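CDP-4-keto-6-deoxy-D-glucose-3-dehydrase (Yersinia pseudotuberculosis, PDB 3BB8) probably catalyses the pyridoxal-phosphate-dependent C3 dehydration of CDP-4-keto-6-deoxy-D-glucose, a step in making lipopolysaccharide sugars. Local coordinates at residues 39-44 against 300-305; 330-335 against 348-353. The protein carries 1 engineered substitution. All blocks are in the same frame, centred on the assembly; numbering follows the deposited sequence.

Contact 1: residues 39-44 against 300-305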
# COMPACT_ATOMS: atom_id res chain seq x y z
N LYS A 39 -15.47 7.34 -12.07
CA LYS A 39 -15.92 5.98 -11.89
C LYS A 39 -17.37 5.82 -12.31
O LYS A 39 -18.16 6.76 -12.22
CB LYS A 39 -15.76 5.55 -10.43
CG LYS A 39 -16.62 6.32 -9.45
CD LYS A 39 -16.14 6.10 -8.02
CE LYS A 39 -17.04 6.78 -7.02
NZ LYS A 39 -17.12 8.25 -7.23
N VAL A 40 -17.70 4.61 -12.76
CA VAL A 40 -19.06 4.28 -13.15
C VAL A 40 -19.43 3.01 -12.39
O VAL A 40 -19.16 1.89 -12.83
CB VAL A 40 -19.17 4.03 -14.68
CG1 VAL A 40 -20.58 3.58 -15.04
CG2 VAL A 40 -18.82 5.30 -15.44
N ILE A 41 -20.03 3.20 -11.21
CA ILE A 41 -20.43 2.10 -10.36
C ILE A 41 -21.94 2.08 -10.17
O ILE A 41 -22.61 3.10 -10.36
CB ILE A 41 -19.78 2.19 -8.96
CG1 ILE A 41 -20.30 3.43 -8.22
CG2 ILE A 41 -18.26 2.24 -9.11
CD1 ILE A 41 -19.92 3.50 -6.77
N GLY A 42 -22.47 0.93 -9.77
CA GLY A 42 -23.89 0.80 -9.56
C GLY A 42 -24.28 -0.24 -8.53
O GLY A 42 -23.50 -0.58 -7.64
N THR A 43 -25.51 -0.73 -8.66
CA THR A 43 -26.07 -1.73 -7.76
C THR A 43 -25.13 -2.87 -7.42
O THR A 43 -24.88 -3.14 -6.25
CB THR A 43 -27.36 -2.31 -8.36
OG1 THR A 43 -28.29 -1.24 -8.62
CG2 THR A 43 -28.00 -3.30 -7.40
N LYS A 44 -24.60 -3.53 -8.44
CA LYS A 44 -23.70 -4.65 -8.22
C LYS A 44 -22.51 -4.30 -7.31
O LYS A 44 -22.22 -5.02 -6.35
CB LYS A 44 -23.19 -5.18 -9.55
CG LYS A 44 -22.58 -6.57 -9.48
CD LYS A 44 -23.63 -7.62 -9.14
CE LYS A 44 -23.06 -9.03 -9.23
NZ LYS A 44 -24.12 -10.07 -9.16
N LEU A 300 -14.56 -6.82 -8.34
CA LEU A 300 -15.21 -7.97 -8.98
C LEU A 300 -16.45 -7.53 -9.75
O LEU A 300 -16.61 -7.90 -10.91
CB LEU A 300 -15.58 -9.03 -7.94
CG LEU A 300 -16.15 -10.33 -8.50
CD1 LEU A 300 -15.16 -10.98 -9.46
CD2 LEU A 300 -16.46 -11.27 -7.36
N ALA A 301 -17.30 -6.73 -9.12
CA ALA A 301 -18.51 -6.23 -9.78
C ALA A 301 -18.11 -5.49 -11.06
O ALA A 301 -18.64 -5.75 -12.14
CB ALA A 301 -19.27 -5.27 -8.84
N GLN A 302 -17.15 -4.57 -10.92
CA GLN A 302 -16.65 -3.78 -12.04
C GLN A 302 -16.22 -4.66 -13.21
O GLN A 302 -16.41 -4.31 -14.37
CB GLN A 302 -15.44 -2.93 -11.60
CG GLN A 302 -15.73 -1.77 -10.64
CD GLN A 302 -16.31 -0.55 -11.35
OE1 GLN A 302 -17.51 -0.47 -11.61
NE2 GLN A 302 -15.45 0.41 -11.67
N LEU A 303 -15.63 -5.82 -12.91
CA LEU A 303 -15.17 -6.72 -13.96
C LEU A 303 -16.27 -7.15 -14.93
O LEU A 303 -15.99 -7.53 -16.07
CB LEU A 303 -14.52 -7.96 -13.35
CG LEU A 303 -13.02 -7.84 -13.02
CD1 LEU A 303 -12.53 -9.13 -12.38
CD2 LEU A 303 -12.24 -7.55 -14.29
N GLU A 304 -17.52 -7.09 -14.50
CA GLU A 304 -18.59 -7.48 -15.39
C GLU A 304 -18.74 -6.43 -16.49
O GLU A 304 -18.94 -6.76 -17.67
CB GLU A 304 -19.91 -7.61 -14.61
CG GLU A 304 -19.88 -8.66 -13.51
CD GLU A 304 -21.20 -8.75 -12.74
OE1 GLU A 304 -22.24 -8.99 -13.38
OE2 GLU A 304 -21.19 -8.58 -11.50
N ARG A 305 -18.60 -5.16 -16.11
CA ARG A 305 -18.76 -4.03 -17.01
C ARG A 305 -17.53 -3.64 -17.83
O ARG A 305 -17.61 -2.72 -18.64
CB ARG A 305 -19.25 -2.83 -16.20
CG ARG A 305 -20.29 -3.24 -15.16
CD ARG A 305 -20.61 -2.17 -14.13
NE ARG A 305 -21.58 -1.19 -14.62
CZ ARG A 305 -22.43 -0.53 -13.84
NH1 ARG A 305 -22.44 -0.75 -12.53
NH2 ARG A 305 -23.26 0.36 -14.37
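The first turn of helix 43-55 and the loop leading into it lie against helix 293-323 of the aspartate aminotransferase fold, with K44 seated on A301 and E304. K44 CG, anti to the backbone N (chi1 -163°), comes within 3.6 Å of A301 CB; the small alanine allows the two backbones to approach, with K44 CA 5.6 Å from A301 CA. The lysine chain crosses that of E304 at about a right angle. Its methylenes from CG to CE pass E304 OE2, whereas K44 NZ stays 4.0 Å from E304 OE2, an attraction between opposite charges without a salt bridge. G42 is the N-cap of helix 43-55, and G42 N donates a hydrogen bond to E45 OE1, one half of a capping box; a glycine has no side chain for the other half. R305 NH1 reaches the same glutamate in a salt bridge, and G42, with no CB, lets R305 NH1 lie 3.7 Å from G42 CA. V40 O sits 4.1 Å above the centre of one guanidinium face, at most a weak electrostatic attraction beside the stronger bond to E45. I41 CG2 packs against the end of the Q302 side chain, and I41 meets G56 of the second subunit.

Contact 2: residues 330-335 against 348-353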
# COMPACT_ATOMS: atom_id res chain seq x y z
N PHE A 330 -5.76 24.14 -35.65
CA PHE A 330 -5.25 24.67 -34.39
C PHE A 330 -4.74 23.61 -33.42
O PHE A 330 -3.85 23.88 -32.62
CB PHE A 330 -6.34 25.51 -33.72
CG PHE A 330 -6.88 26.59 -34.60
CD1 PHE A 330 -6.05 27.63 -35.02
CD2 PHE A 330 -8.19 26.55 -35.06
CE1 PHE A 330 -6.52 28.62 -35.88
CE2 PHE A 330 -8.68 27.53 -35.93
CZ PHE A 330 -7.83 28.57 -36.34
N ILE A 331 -5.32 22.42 -33.50
CA ILE A 331 -4.92 21.34 -32.60
C ILE A 331 -4.66 20.03 -33.33
O ILE A 331 -5.30 19.72 -34.33
CB ILE A 331 -5.99 21.13 -31.50
CG1 ILE A 331 -7.37 20.90 -32.10
CG2 ILE A 331 -6.08 22.36 -30.62
CD1 ILE A 331 -7.65 19.49 -32.49
N GLU A 332 -3.68 19.29 -32.83
CA GLU A 332 -3.32 18.00 -33.39
C GLU A 332 -4.12 16.91 -32.68
O GLU A 332 -4.06 16.78 -31.45
CB GLU A 332 -1.83 17.77 -33.24
CG GLU A 332 -1.00 18.50 -34.28
CD GLU A 332 0.41 18.77 -33.83
OE1 GLU A 332 1.04 17.86 -33.25
OE2 GLU A 332 0.90 19.90 -34.05
N LEU A 333 -4.89 16.14 -33.45
CA LEU A 333 -5.72 15.10 -32.87
C LEU A 333 -4.95 13.79 -32.64
O LEU A 333 -4.03 13.47 -33.39
CB LEU A 333 -6.95 14.86 -33.75
CG LEU A 333 -7.89 16.06 -33.81
CD1 LEU A 333 -9.00 15.80 -34.82
CD2 LEU A 333 -8.47 16.32 -32.43
N PRO A 334 -5.34 13.03 -31.61
CA PRO A 334 -4.70 11.75 -31.26
C PRO A 334 -4.76 10.66 -32.32
O PRO A 334 -5.70 10.57 -33.10
CB PRO A 334 -5.42 11.36 -29.97
CG PRO A 334 -6.78 11.94 -30.15
CD PRO A 334 -6.49 13.30 -30.73
N GLU A 335 -3.73 9.82 -32.33
CA GLU A 335 -3.65 8.73 -33.28
C GLU A 335 -3.18 7.42 -32.65
O GLU A 335 -2.09 7.34 -32.06
CB GLU A 335 -2.72 9.11 -34.44
CG GLU A 335 -3.36 10.01 -35.48
CD GLU A 335 -2.35 10.65 -36.41
OE1 GLU A 335 -1.29 10.03 -36.68
OE2 GLU A 335 -2.61 11.77 -36.89
N PRO A 348 -6.05 12.69 -25.71
CA PRO A 348 -4.92 13.63 -25.76
C PRO A 348 -4.91 14.58 -26.96
O PRO A 348 -5.03 14.16 -28.12
CB PRO A 348 -3.71 12.71 -25.75
CG PRO A 348 -4.19 11.56 -26.59
CD PRO A 348 -5.61 11.33 -26.07
N ILE A 349 -4.72 15.87 -26.68
CA ILE A 349 -4.70 16.91 -27.70
C ILE A 349 -3.52 17.85 -27.53
O ILE A 349 -3.27 18.35 -26.43
CB ILE A 349 -5.99 17.76 -27.64
CG1 ILE A 349 -7.21 16.87 -27.90
CG2 ILE A 349 -5.92 18.90 -28.65
CD1 ILE A 349 -8.52 17.54 -27.56
N THR A 350 -2.79 18.09 -28.62
CA THR A 350 -1.67 19.02 -28.60
C THR A 350 -2.01 20.31 -29.34
O THR A 350 -2.25 20.31 -30.55
CB THR A 350 -0.41 18.40 -29.23
OG1 THR A 350 0.02 17.29 -28.44
CG2 THR A 350 0.71 19.43 -29.31
N LEU A 351 -2.04 21.42 -28.60
CA LEU A 351 -2.36 22.72 -29.18
C LEU A 351 -1.16 23.29 -29.93
O LEU A 351 -0.06 23.38 -29.38
CB LEU A 351 -2.82 23.69 -28.09
CG LEU A 351 -2.84 25.17 -28.48
CD1 LEU A 351 -4.05 25.48 -29.35
CD2 LEU A 351 -2.82 26.05 -27.24
N LYS A 352 -1.38 23.68 -31.18
CA LYS A 352 -0.31 24.17 -32.03
C LYS A 352 0.27 25.48 -31.50
O LYS A 352 -0.47 26.36 -31.07
CB LYS A 352 -0.80 24.37 -33.47
CG LYS A 352 -0.94 23.08 -34.26
CD LYS A 352 -1.42 23.34 -35.67
CE LYS A 352 -1.75 22.05 -36.40
NZ LYS A 352 -0.59 21.12 -36.43
N GLU A 353 1.59 25.59 -31.52
CA GLU A 353 2.27 26.77 -30.99
C GLU A 353 1.87 28.02 -31.75
O GLU A 353 1.67 29.08 -31.16
CB GLU A 353 3.79 26.58 -31.05
CG GLU A 353 4.33 25.55 -30.07
CD GLU A 353 4.31 24.15 -30.63
OE1 GLU A 353 3.51 23.88 -31.55
OE2 GLU A 353 5.10 23.30 -30.15
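E332 and T350 form a hydrogen-bonded antiparallel pair, and I331 and L351 a non-hydrogen-bonded one, where strand 331-332 forms one edge of a three-stranded sheet with strands 347-351 and 408-411. Backbone bonds come first: E332 N donates almost straight to T350 O (2.9 Å, 178°), the return bond from T350 N to E332 O is weak, and K352 N donates to F330 O beyond the strand ends. Apolar packing follows, on the face bearing I331 and L351: I331 CG2 meets L351 CD1 at 3.9 Å, the side chains crossing at about a right angle. I331 CB touches I349 CG2 at 3.6 Å; branching at the beta carbon suits both isoleucines to an extended strand. P334 CB rests on P348 CG (3.6 Å); P334 has no N-H to donate, and its ring CD lies against P348 O (3.1 Å). On the face E332 shares with T350, K352 arrives from beyond the strand end, running CB and CG past F330 O before bending at chi4 (-57°) to bring NZ to E332 OE2: a 3.1 Å salt bridge, anti side, 23° out of the carboxylate plane. R403 also forms a salt bridge with E332 OE2, and two cations on one oxygen would be expected to keep this partly exposed glutamate ionised.

Helix 293-323 ties the two contacts together: it carries residues 300-305, its later residues F317 and K321 meet 330-335, and strand 331-332 follows it in the chain. The contacts do not touch, their nearest atoms being about 17 Å apart. Contact 1 is partly buried, a loop and helix start on a helix, with the second subunit close to its loop; no clear hydrogen bond joins its segments, and the arginine finds its partner in E45. Contact 2 is a buried sheet edge untouched by another chain, held by backbone hydrogen bonds, aliphatic packing and a direct salt bridge. Its F330 stacks on F433 and helps line the benzamidine pocket.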